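Local coordinates for nitrogenase molybdenum-iron protein beta chain (Clostridium pasteurianum, PDB 4WES) that forms, together with the alpha chain, the molybdenum-iron component of nitrogenase, which shares an [8Fe-7S] cluster between the two chains and reduces dinitrogen to ammonia, at residues Asn392-Lys396 against Phe411-Asp415; Thr68-Thr72 against Ser82-Thr86; Met184-Lys188 against Met200-Gly206; Ile324-Ser328 against Phe350-Ile354. Where two conformers were deposited one is given. Residue numbers count along the deposited sequence, not the author numbering.

Overall arrangement
From the N terminus, the four contacts close one after another; none nests within or crosses another. Contact 2 comes first, joining the loop behind edge strand 67-68 to helix 81-95 in the sheet region near the [8Fe-7S] cluster. Contact 3 follows in the second parallel sheet, where the loop after strand 198-200 returns to helix 181-193. Contacts 4 and 1 belong to the third sheet: contact 4 pairs helices 321-333 and 348-360, and contact 1 ties together the loops leaving strands 388-391 and 406-408. Contacts 1 and 4 come closest, their nearest atoms about 7 Å apart, whereas the centres of contacts 2 and 4 are about 40 Å apart.

Contact 1 (Asn392-Lys396 against Phe411-Asp415); sequences NTYGK and FPIMD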
loop_
_atom_site.group_PDB
_atom_site.type_symbol
_atom_site.label_atom_id
_atom_site.label_comp_id
_atom_site.label_asym_id
_atom_site.label_seq_id
_atom_site.Cartn_x
_atom_site.Cartn_y
_atom_site.Cartn_z
ATOM N N ASN B 392 -6.057 3.525 -13.971
ATOM C CA ASN B 392 -6.753 4.466 -13.108
ATOM C C ASN B 392 -7.805 3.731 -12.282
ATOM O O ASN B 392 -7.910 2.492 -12.295
ATOM C CB ASN B 392 -7.338 5.614 -13.940
ATOM C CG ASN B 392 -8.504 5.186 -14.827
ATOM O OD1 ASN B 392 -9.197 4.215 -14.555
ATOM N ND2 ASN B 392 -8.740 5.965 -15.878
ATOM N N THR B 393 -8.600 4.490 -11.510
ATOM C CA THR B 393 -9.576 3.909 -10.595
ATOM C C THR B 393 -10.460 2.841 -11.206
ATOM O O THR B 393 -10.855 1.881 -10.527
ATOM C CB THR B 393 -10.394 5.020 -9.942
ATOM O OG1 THR B 393 -9.556 5.758 -9.053
ATOM C CG2 THR B 393 -11.617 4.549 -9.192
ATOM N N TYR B 394 -10.838 3.007 -12.470
ATOM C CA TYR B 394 -11.822 2.100 -13.075
ATOM C C TYR B 394 -11.319 0.683 -13.241
ATOM O O TYR B 394 -12.126 -0.236 -13.387
ATOM C CB TYR B 394 -12.346 2.690 -14.392
ATOM C CG TYR B 394 -13.214 3.892 -14.126
ATOM C CD1 TYR B 394 -14.509 3.725 -13.641
ATOM C CD2 TYR B 394 -12.769 5.192 -14.331
ATOM C CE1 TYR B 394 -15.325 4.804 -13.350
ATOM C CE2 TYR B 394 -13.591 6.270 -14.047
ATOM C CZ TYR B 394 -14.851 6.091 -13.580
ATOM O OH TYR B 394 -15.674 7.161 -13.315
ATOM N N GLY B 395 -10.014 0.470 -13.128
ATOM C CA GLY B 395 -9.508 -0.902 -13.101
ATOM C C GLY B 395 -9.912 -1.677 -11.859
ATOM O O GLY B 395 -9.827 -2.894 -11.857
ATOM N N LYS B 396 -10.353 -0.980 -10.807
ATOM C CA LYS B 396 -10.657 -1.663 -9.555
ATOM C C LYS B 396 -11.717 -2.730 -9.701
ATOM O O LYS B 396 -11.754 -3.700 -8.941
ATOM C CB LYS B 396 -11.098 -0.620 -8.440
ATOM C CG LYS B 396 -12.441 0.021 -8.682
ATOM C CD LYS B 396 -12.793 1.324 -7.895
ATOM C CE LYS B 396 -13.023 1.112 -6.482
ATOM N NZ LYS B 396 -13.064 2.352 -5.724
ATOM N N PHE B 411 -4.828 8.682 -14.496
ATOM C CA PHE B 411 -5.905 9.654 -14.323
ATOM C C PHE B 411 -7.227 9.098 -14.830
ATOM O O PHE B 411 -7.246 8.571 -15.945
ATOM C CB PHE B 411 -5.561 10.929 -15.123
ATOM C CG PHE B 411 -6.655 11.972 -15.126
ATOM C CD1 PHE B 411 -6.824 12.815 -14.075
ATOM C CD2 PHE B 411 -7.475 12.118 -16.211
ATOM C CE1 PHE B 411 -7.842 13.765 -14.080
ATOM C CE2 PHE B 411 -8.465 13.049 -16.250
ATOM C CZ PHE B 411 -8.673 13.857 -15.176
ATOM N N PRO B 412 -8.313 9.291 -14.091
ATOM C CA PRO B 412 -8.370 9.814 -12.723
ATOM C C PRO B 412 -8.249 8.711 -11.673
ATOM O O PRO B 412 -8.750 7.602 -11.865
ATOM C CB PRO B 412 -9.757 10.466 -12.673
ATOM C CG PRO B 412 -10.569 9.654 -13.573
ATOM C CD PRO B 412 -9.667 9.111 -14.653
ATOM N N ILE B 413 -7.593 9.067 -10.563
ATOM C CA ILE B 413 -7.533 8.234 -9.368
ATOM C C ILE B 413 -8.375 8.978 -8.343
ATOM O O ILE B 413 -7.965 10.038 -7.859
ATOM C CB ILE B 413 -6.095 8.027 -8.864
ATOM C CG1 ILE B 413 -5.216 7.366 -9.943
ATOM C CG2 ILE B 413 -6.123 7.217 -7.601
ATOM C CD1 ILE B 413 -3.747 7.397 -9.579
ATOM N N MET B 414 -9.556 8.431 -8.039
ATOM C CA MET B 414 -10.598 9.176 -7.317
ATOM C C MET B 414 -10.965 8.509 -5.993
ATOM O O MET B 414 -11.921 8.963 -5.365
ATOM C CB MET B 414 -11.861 9.306 -8.170
ATOM C CG MET B 414 -11.581 10.034 -9.476
ATOM S SD MET B 414 -13.016 10.289 -10.511
ATOM C CE MET B 414 -13.371 8.624 -11.063
ATOM N N ASP B 415 -10.209 7.502 -5.577
ATOM C CA ASP B 415 -10.640 6.675 -4.472
ATOM C C ASP B 415 -9.581 6.463 -3.406
ATOM O O ASP B 415 -9.772 5.613 -2.551
ATOM C CB ASP B 415 -11.207 5.331 -4.968
ATOM C CG ASP B 415 -10.260 4.526 -5.845
ATOM O OD1 ASP B 415 -9.248 5.082 -6.359
ATOM O OD2 ASP B 415 -10.543 3.317 -5.997
#
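Asn392, directly after strand 388-391, uses both ends of its amide. Asn392 ND2 donates to Phe411 O (3.0 Å), while Asn392 OD1 accepts from Tyr394 N (2.9 Å), an Asx turn; Thr393 to Gly395 take helical torsion angles. Thr393 is the polar hub, its CA 4.9 Å from Ile413 CA. The backbone Thr393 N donates to Pro412 O (3.1 Å); the hydroxyl Thr393 OG1 accepts from Met414 N (2.9 Å) and donates to Asp415 OD1 (2.8 Å). A cis peptide before Pro412 shapes the receiving loop, whose carbonyls at Phe411 and Pro412 both meet these donors. Tyr394 brings its OH to 3.5 Å from Met414 CE; that hydroxyl bonds to Trp84 O of the alpha chain, whose ring stacks on the tyrosine. Lys396, at the start of the next helix, closes the contact with a salt bridge from Lys396 NZ to Asp415 OD2 (2.7 Å). Both charges have further partners: Asp415 pairs with Arg408 and Lys396 with Glu446 of the second beta subunit. The two loops leave the C-terminal ends of adjacent parallel strands, 388-391 and 406-408, as expected of a Rossmann-like sheet. They lie at a junction of three chains. Helix 46-60 packs against Phe411, Pro412 and Met414, and strand 406-408 is touched by Lys396 and Ile413.

Contact 2 (Thr68-Thr72 against Ser82-Thr86); sequences TSSFT and SNIKT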
loop_
_atom_site.group_PDB
_atom_site.type_symbol
_atom_site.label_atom_id
_atom_site.label_comp_id
_atom_site.label_asym_id
_atom_site.label_seq_id
_atom_site.Cartn_x
_atom_site.Cartn_y
_atom_site.Cartn_z
ATOM N N THR B 68 -17.722 29.298 -17.252
ATOM C CA THR B 68 -18.305 28.769 -18.477
ATOM C C THR B 68 -19.178 29.831 -19.161
ATOM O O THR B 68 -19.697 30.756 -18.529
ATOM C CB THR B 68 -19.155 27.470 -18.217
ATOM O OG1 THR B 68 -19.897 27.126 -19.397
ATOM C CG2 THR B 68 -20.130 27.629 -17.073
ATOM N N SER B 69 -19.269 29.683 -20.480
ATOM C CA SER B 69 -20.152 30.517 -21.269
ATOM C C SER B 69 -21.628 30.200 -21.081
ATOM O O SER B 69 -22.487 30.984 -21.505
ATOM C CB SER B 69 -19.769 30.438 -22.737
ATOM O OG SER B 69 -18.515 31.043 -22.974
ATOM N N SER B 70 -21.943 29.033 -20.504
ATOM C CA SER B 70 -23.329 28.651 -20.260
ATOM C C SER B 70 -24.231 28.814 -21.501
ATOM O O SER B 70 -25.238 29.526 -21.494
ATOM C CB SER B 70 -23.939 29.363 -19.054
ATOM O OG SER B 70 -23.335 28.919 -17.838
ATOM N N PHE B 71 -23.868 28.128 -22.591
ATOM C CA PHE B 71 -24.706 28.157 -23.795
ATOM C C PHE B 71 -26.139 27.742 -23.478
ATOM O O PHE B 71 -26.391 26.794 -22.716
ATOM C CB PHE B 71 -24.189 27.209 -24.874
ATOM C CG PHE B 71 -23.039 27.733 -25.728
ATOM C CD1 PHE B 71 -22.004 28.497 -25.228
ATOM C CD2 PHE B 71 -22.992 27.415 -27.042
ATOM C CE1 PHE B 71 -20.966 28.899 -26.016
ATOM C CE2 PHE B 71 -21.945 27.808 -27.839
ATOM C CZ PHE B 71 -20.920 28.533 -27.310
ATOM N N THR B 72 -27.073 28.387 -24.175
ATOM C CA THR B 72 -28.472 28.028 -24.222
ATOM C C THR B 72 -28.811 27.632 -25.652
ATOM O O THR B 72 -27.973 27.704 -26.541
ATOM C CB THR B 72 -29.348 29.235 -23.849
ATOM O OG1 THR B 72 -29.099 30.252 -24.830
ATOM C CG2 THR B 72 -29.029 29.748 -22.438
ATOM N N SER B 82 -21.994 36.307 -27.841
ATOM C CA SER B 82 -22.576 37.159 -26.785
ATOM C C SER B 82 -22.270 36.567 -25.413
ATOM O O SER B 82 -21.961 37.300 -24.467
ATOM C CB SER B 82 -24.078 37.338 -26.949
ATOM O OG SER B 82 -24.723 36.069 -26.904
ATOM N N ASN B 83 -22.356 35.245 -25.307
ATOM C CA ASN B 83 -22.118 34.593 -24.026
ATOM C C ASN B 83 -20.707 34.824 -23.496
ATOM O O ASN B 83 -20.542 35.116 -22.321
ATOM C CB ASN B 83 -22.307 33.084 -24.114
ATOM C CG ASN B 83 -23.681 32.697 -24.522
ATOM O OD1 ASN B 83 -24.068 33.029 -25.668
ATOM N ND2 ASN B 83 -24.426 31.966 -23.664
ATOM N N ILE B 84 -19.698 34.661 -24.355
ATOM C CA ILE B 84 -18.354 34.793 -23.864
ATOM C C ILE B 84 -18.029 36.261 -23.553
ATOM O O ILE B 84 -17.302 36.535 -22.630
ATOM C CB ILE B 84 -17.309 34.137 -24.773
ATOM C CG1 ILE B 84 -15.991 33.972 -24.002
ATOM C CG2 ILE B 84 -17.095 34.917 -26.070
ATOM C CD1 ILE B 84 -14.979 33.121 -24.699
ATOM N N LYS B 85 -18.608 37.193 -24.308
ATOM C CA LYS B 85 -18.405 38.616 -24.021
ATOM C C LYS B 85 -18.995 38.999 -22.667
ATOM O O LYS B 85 -18.390 39.699 -21.864
ATOM C CB LYS B 85 -18.993 39.453 -25.150
ATOM C CG LYS B 85 -18.216 39.308 -26.433
ATOM C CD LYS B 85 -18.966 40.019 -27.550
ATOM C CE LYS B 85 -18.422 39.644 -28.892
ATOM N NZ LYS B 85 -19.190 40.391 -29.924
ATOM N N THR B 86 -20.181 38.487 -22.377
ATOM C CA THR B 86 -20.792 38.680 -21.066
ATOM C C THR B 86 -19.980 37.995 -19.988
ATOM O O THR B 86 -19.746 38.566 -18.918
ATOM C CB THR B 86 -22.220 38.117 -21.044
ATOM O OG1 THR B 86 -23.002 38.882 -21.979
ATOM C CG2 THR B 86 -22.838 38.150 -19.676
#
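One side-chain amide supplies the hydrogen bond that joins these segments: Asn83 ND2, reaching out from a helix, donates to the backbone oxygen Ser69 O at 3.1 Å. The same nitrogen lies 3.4 Å from Ser70 O and 3.8 Å from Phe71 CA, so the loop winds around the end of Asn83. The curve coincides with Ser70, whose phi/psi of 50/58 lies in the left-handed helical region, and with an ST turn that ends at Ser70, in which Thr68 OG1 accepts from Ser70 N (3.0 Å). The backbones come closest where Ser69 CA and Asn83 CA lie 5.3 Å apart, with Ser69 CB and Asn83 CB in contact at 3.9 Å. Topologically, residues 68-72 leave the end of strand 67-68, an outermost strand of a four-stranded parallel sheet within this chain, and lead through the short helix 73-78 to helix 81-95; Thr72 is the N-cap of the former. The contact thus folds the strand's exit loop back on the first turn of the longer helix. Ser69 OG, hydrogen-bonded with His41 and His43 of strand 38-43, lies 3.8 Å from Ile84 CB; Ile84 also touches that strand. Phe71 meets His43 edge-to-face and packs on helix 106-111, its side chain about 8 Å from the [8Fe-7S] cluster.

Contact 3 (Met184-Lys188 against Met200-Gly206); sequences MREIK and MFPDTSG
Residues 184-188 of helix 181-193 face an irregular segment that begins at a strand end, with Lys188 CA 7.7 Å from Met200 CA. Met200 (t, t, m) points toward the helix: SD lies 3.6 Å from Met184 CB and CE 3.5 Å from Ile187 CG2. A cis peptide precedes Pro202. Asp203 (chi1 t) receives Lys188 NZ at OD2 in a 2.8 Å salt bridge, the lysine being m, t, m, t. Asp203 OD1 accepts from Ser205 N (3.0 Å), an Asx turn, and from Ser205 OG (2.6 Å). Within it, Thr204 N makes a weak 3.4 Å hydrogen bond to Met184 SD (chi1 m, chi2 147°, chi3 t). Ser205 (chi1 p) also accepts from Lys188 NZ at OG (2.9 Å); its CA is 6.3 Å from Arg185 CA, and Ser205 CB meets Arg185 CG at 3.5 Å. Gly206 follows with phi/psi 72/12. Helix 181-193 connects adjacent parallel strands 172-175 and 198-200 in a beta-alpha-beta crossover, while helices 24-33 and 146-161 cover Pro202.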
loop_
_atom_site.group_PDB
_atom_site.type_symbol
_atom_site.label_atom_id
_atom_site.label_comp_id
_atom_site.label_asym_id
_atom_site.label_seq_id
_atom_site.Cartn_x
_atom_site.Cartn_y
_atom_site.Cartn_z
ATOM N N MET B 184 5.603 17.093 -11.667
ATOM C CA MET B 184 6.181 18.402 -11.946
ATOM C C MET B 184 7.185 18.813 -10.876
ATOM O O MET B 184 8.274 19.308 -11.213
ATOM C CB MET B 184 5.066 19.434 -12.134
ATOM C CG MET B 184 4.267 19.203 -13.417
ATOM S SD MET B 184 2.565 19.663 -13.220
ATOM C CE MET B 184 1.968 19.541 -14.929
ATOM N N ARG B 185 6.859 18.589 -9.598
ATOM C CA ARG B 185 7.800 18.928 -8.539
ATOM C C ARG B 185 9.077 18.140 -8.648
ATOM O O ARG B 185 10.173 18.677 -8.456
ATOM C CB ARG B 185 7.192 18.695 -7.154
ATOM C CG ARG B 185 6.069 19.661 -6.816
ATOM C CD ARG B 185 5.495 19.358 -5.456
ATOM N NE ARG B 185 4.349 20.175 -5.087
ATOM C CZ ARG B 185 4.337 21.172 -4.227
ATOM N NH1 ARG B 185 5.469 21.623 -3.713
ATOM N NH2 ARG B 185 3.204 21.733 -3.872
ATOM N N GLU B 186 8.966 16.845 -8.980
ATOM C CA GLU B 186 10.165 16.010 -9.086
ATOM C C GLU B 186 11.044 16.424 -10.255
ATOM O O GLU B 186 12.281 16.455 -10.126
ATOM C CB GLU B 186 9.766 14.552 -9.176
ATOM C CG GLU B 186 10.917 13.572 -9.353
ATOM C CD GLU B 186 11.970 13.571 -8.251
ATOM O OE1 GLU B 186 11.757 14.180 -7.188
ATOM O OE2 GLU B 186 13.041 12.965 -8.485
ATOM N N ILE B 187 10.443 16.735 -11.396
ATOM C CA ILE B 187 11.229 17.202 -12.546
ATOM C C ILE B 187 11.945 18.508 -12.208
ATOM O O ILE B 187 13.136 18.657 -12.522
ATOM C CB ILE B 187 10.329 17.309 -13.792
ATOM C CG1 ILE B 187 9.891 15.906 -14.231
ATOM C CG2 ILE B 187 11.001 18.062 -14.908
ATOM C CD1 ILE B 187 8.623 15.903 -15.056
ATOM N N LYS B 188 11.243 19.425 -11.540
ATOM C CA LYS B 188 11.878 20.683 -11.114
ATOM C C LYS B 188 13.044 20.385 -10.156
ATOM O O LYS B 188 14.124 20.997 -10.263
ATOM C CB LYS B 188 10.872 21.643 -10.489
ATOM C CG LYS B 188 9.859 22.182 -11.493
ATOM C CD LYS B 188 9.027 23.316 -10.965
ATOM C CE LYS B 188 8.133 22.873 -9.846
ATOM N NZ LYS B 188 7.344 24.022 -9.323
ATOM N N MET B 200 9.360 25.781 -16.454
ATOM C CA MET B 200 8.413 24.691 -16.653
ATOM C C MET B 200 7.049 25.259 -16.978
ATOM O O MET B 200 6.600 26.168 -16.285
ATOM C CB MET B 200 8.313 23.819 -15.407
ATOM C CG MET B 200 7.305 22.680 -15.569
ATOM S SD MET B 200 7.196 21.575 -14.178
ATOM C CE MET B 200 8.662 20.632 -14.470
ATOM N N PHE B 201 6.392 24.729 -18.007
ATOM C CA PHE B 201 5.018 25.099 -18.227
ATOM C C PHE B 201 4.271 23.988 -18.963
ATOM O O PHE B 201 4.857 23.311 -19.823
ATOM C CB PHE B 201 4.915 26.412 -19.013
ATOM C CG PHE B 201 5.218 26.312 -20.461
ATOM C CD1 PHE B 201 6.548 26.298 -20.906
ATOM C CD2 PHE B 201 4.215 26.398 -21.405
ATOM C CE1 PHE B 201 6.851 26.245 -22.250
ATOM C CE2 PHE B 201 4.516 26.368 -22.767
ATOM C CZ PHE B 201 5.835 26.301 -23.176
ATOM N N PRO B 202 2.966 23.833 -18.690
ATOM C CA PRO B 202 2.262 24.258 -17.478
ATOM C C PRO B 202 2.900 23.652 -16.210
ATOM O O PRO B 202 3.701 22.710 -16.302
ATOM C CB PRO B 202 0.831 23.721 -17.665
ATOM C CG PRO B 202 0.762 23.318 -19.116
ATOM C CD PRO B 202 2.148 22.902 -19.475
ATOM N N ASP B 203 2.530 24.199 -15.053
ATOM C CA ASP B 203 3.028 23.683 -13.771
ATOM C C ASP B 203 1.913 23.804 -12.752
ATOM O O ASP B 203 1.625 24.888 -12.289
ATOM C CB ASP B 203 4.274 24.477 -13.349
ATOM C CG ASP B 203 4.795 24.050 -12.006
ATOM O OD1 ASP B 203 4.360 23.017 -11.469
ATOM O OD2 ASP B 203 5.684 24.774 -11.474
ATOM N N THR B 204 1.278 22.669 -12.425
ATOM C CA THR B 204 0.160 22.671 -11.489
ATOM C C THR B 204 0.612 22.417 -10.043
ATOM O O THR B 204 -0.234 22.318 -9.145
ATOM C CB THR B 204 -0.873 21.610 -11.872
ATOM O OG1 THR B 204 -0.168 20.369 -11.834
ATOM C CG2 THR B 204 -1.442 21.876 -13.263
ATOM N N SER B 205 1.926 22.301 -9.805
ATOM C CA SER B 205 2.392 22.181 -8.434
ATOM C C SER B 205 2.066 23.457 -7.669
ATOM O O SER B 205 2.185 24.569 -8.179
ATOM C CB SER B 205 3.878 21.840 -8.372
ATOM O OG SER B 205 4.700 22.851 -8.851
ATOM N N GLY B 206 1.615 23.295 -6.438
ATOM C CA GLY B 206 1.117 24.413 -5.677
ATOM C C GLY B 206 -0.220 24.933 -6.147
ATOM O O GLY B 206 -0.635 26.026 -5.721
#

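Contact 4 (Ile324-Ser328 against Phe350-Ile354); sequences IIALS and FQKEI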
loop_
_atom_site.group_PDB
_atom_site.type_symbol
_atom_site.label_atom_id
_atom_site.label_comp_id
_atom_site.label_asym_id
_atom_site.label_seq_id
_atom_site.Cartn_x
_atom_site.Cartn_y
_atom_site.Cartn_z
ATOM N N ILE B 324 2.072 5.402 -20.413
ATOM C CA ILE B 324 2.030 3.944 -20.581
ATOM C C ILE B 324 3.190 3.434 -21.453
ATOM O O ILE B 324 3.696 2.354 -21.216
ATOM C CB ILE B 324 0.649 3.480 -21.092
ATOM C CG1 ILE B 324 -0.442 3.770 -20.065
ATOM C CG2 ILE B 324 0.661 2.006 -21.465
ATOM C CD1 ILE B 324 -0.288 3.025 -18.735
ATOM N N ILE B 325 3.645 4.232 -22.429
ATOM C CA ILE B 325 4.845 3.846 -23.136
ATOM C C ILE B 325 6.011 3.697 -22.163
ATOM O O ILE B 325 6.731 2.715 -22.178
ATOM C CB ILE B 325 5.169 4.863 -24.250
ATOM C CG1 ILE B 325 4.152 4.743 -25.403
ATOM C CG2 ILE B 325 6.602 4.687 -24.778
ATOM C CD1 ILE B 325 4.158 5.949 -26.310
ATOM N N ALA B 326 6.232 4.740 -21.346
ATOM C CA ALA B 326 7.379 4.706 -20.444
ATOM C C ALA B 326 7.219 3.633 -19.344
ATOM O O ALA B 326 8.183 2.926 -19.016
ATOM C CB ALA B 326 7.581 6.074 -19.842
ATOM N N LEU B 327 6.002 3.493 -18.794
ATOM C CA LEU B 327 5.784 2.467 -17.772
ATOM C C LEU B 327 5.977 1.085 -18.366
ATOM O O LEU B 327 6.511 0.201 -17.683
ATOM C CB LEU B 327 4.413 2.626 -17.130
ATOM C CG LEU B 327 4.065 1.592 -16.067
ATOM C CD1 LEU B 327 5.066 1.642 -14.930
ATOM C CD2 LEU B 327 2.651 1.829 -15.568
ATOM N N SER B 328 5.518 0.861 -19.593
ATOM C CA SER B 328 5.732 -0.443 -20.216
ATOM C C SER B 328 7.196 -0.780 -20.346
ATOM O O SER B 328 7.630 -1.913 -20.105
ATOM C CB SER B 328 5.048 -0.484 -21.589
ATOM O OG SER B 328 3.630 -0.439 -21.469
ATOM N N PHE B 350 1.991 5.061 -30.197
ATOM C CA PHE B 350 1.883 4.115 -29.068
ATOM C C PHE B 350 2.099 2.695 -29.543
ATOM O O PHE B 350 2.874 1.920 -28.954
ATOM C CB PHE B 350 0.505 4.291 -28.441
ATOM C CG PHE B 350 0.200 3.375 -27.296
ATOM C CD1 PHE B 350 -0.438 2.155 -27.482
ATOM C CD2 PHE B 350 0.401 3.785 -25.994
ATOM C CE1 PHE B 350 -0.822 1.373 -26.401
ATOM C CE2 PHE B 350 0.028 3.017 -24.942
ATOM C CZ PHE B 350 -0.588 1.805 -25.127
ATOM N N GLN B 351 1.394 2.315 -30.605
ATOM C CA GLN B 351 1.526 0.974 -31.138
ATOM C C GLN B 351 2.960 0.667 -31.561
ATOM O O GLN B 351 3.514 -0.379 -31.230
ATOM C CB GLN B 351 0.624 0.840 -32.360
ATOM C CG GLN B 351 0.519 -0.561 -32.887
ATOM C CD GLN B 351 -0.565 -1.342 -32.177
ATOM O OE1 GLN B 351 -1.689 -0.858 -32.019
ATOM N NE2 GLN B 351 -0.233 -2.532 -31.726
ATOM N N LYS B 352 3.540 1.589 -32.308
ATOM C CA LYS B 352 4.900 1.383 -32.789
ATOM C C LYS B 352 5.899 1.264 -31.646
ATOM O O LYS B 352 6.752 0.370 -31.658
ATOM C CB LYS B 352 5.306 2.527 -33.710
ATOM C CG LYS B 352 4.634 2.475 -35.064
ATOM C CD LYS B 352 5.019 3.683 -35.903
ATOM C CE LYS B 352 4.125 3.869 -37.116
ATOM N NZ LYS B 352 4.343 5.233 -37.667
ATOM N N GLU B 353 5.810 2.157 -30.659
ATOM C CA GLU B 353 6.778 2.148 -29.576
ATOM C C GLU B 353 6.650 0.911 -28.698
ATOM O O GLU B 353 7.654 0.329 -28.296
ATOM C CB GLU B 353 6.673 3.416 -28.748
ATOM C CG GLU B 353 6.973 4.667 -29.523
ATOM C CD GLU B 353 8.407 4.762 -29.890
ATOM O OE1 GLU B 353 9.268 4.685 -28.982
ATOM O OE2 GLU B 353 8.673 4.941 -31.094
ATOM N N ILE B 354 5.432 0.525 -28.355
ATOM C CA ILE B 354 5.182 -0.647 -27.514
ATOM C C ILE B 354 5.619 -1.913 -28.254
ATOM O O ILE B 354 6.315 -2.782 -27.725
ATOM C CB ILE B 354 3.676 -0.803 -27.119
ATOM C CG1 ILE B 354 3.121 0.346 -26.260
ATOM C CG2 ILE B 354 3.466 -2.113 -26.377
ATOM C CD1 ILE B 354 3.828 0.578 -24.932
#
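Strands 314-318, 337-343 and 367-370, linked by helices 321-333 and 348-360, make two successive beta-alpha-beta units of a Rossmann-like parallel sheet. The helices run side by side, their local axes 10.1 Å apart and inclined by 10°. No hydrogen bond joins them; interlocking apolar side chains do. Phe350 (chi1 t) swings its ring across the gap, its edge meeting Ile324 (m, m): that isoleucine's CA-to-CB bond points toward the partner helix but its far end leads away, leaving Ile324 CG2 3.7 Å from Phe350 CE2. Phe350 CD2 lies 3.9 Å from Ile325 CG1. Ile325 (m, t) leaves its helix sideways, yet its CG2 is 4.2 Å from Glu353 CB; the carboxylate of that glutamate pairs with Arg265. Val341 of strand 337-343 touches Ile324, Ser328 and Phe350. Ile354 (m, m in the conformer given) lays CD1 3.9 Å from Ile325 CA. Ser328 (m) donates from OG to Ile324 O in its own helix (2.8 Å), and Ile354 CD1 sits 3.6 Å from Ser328 OG.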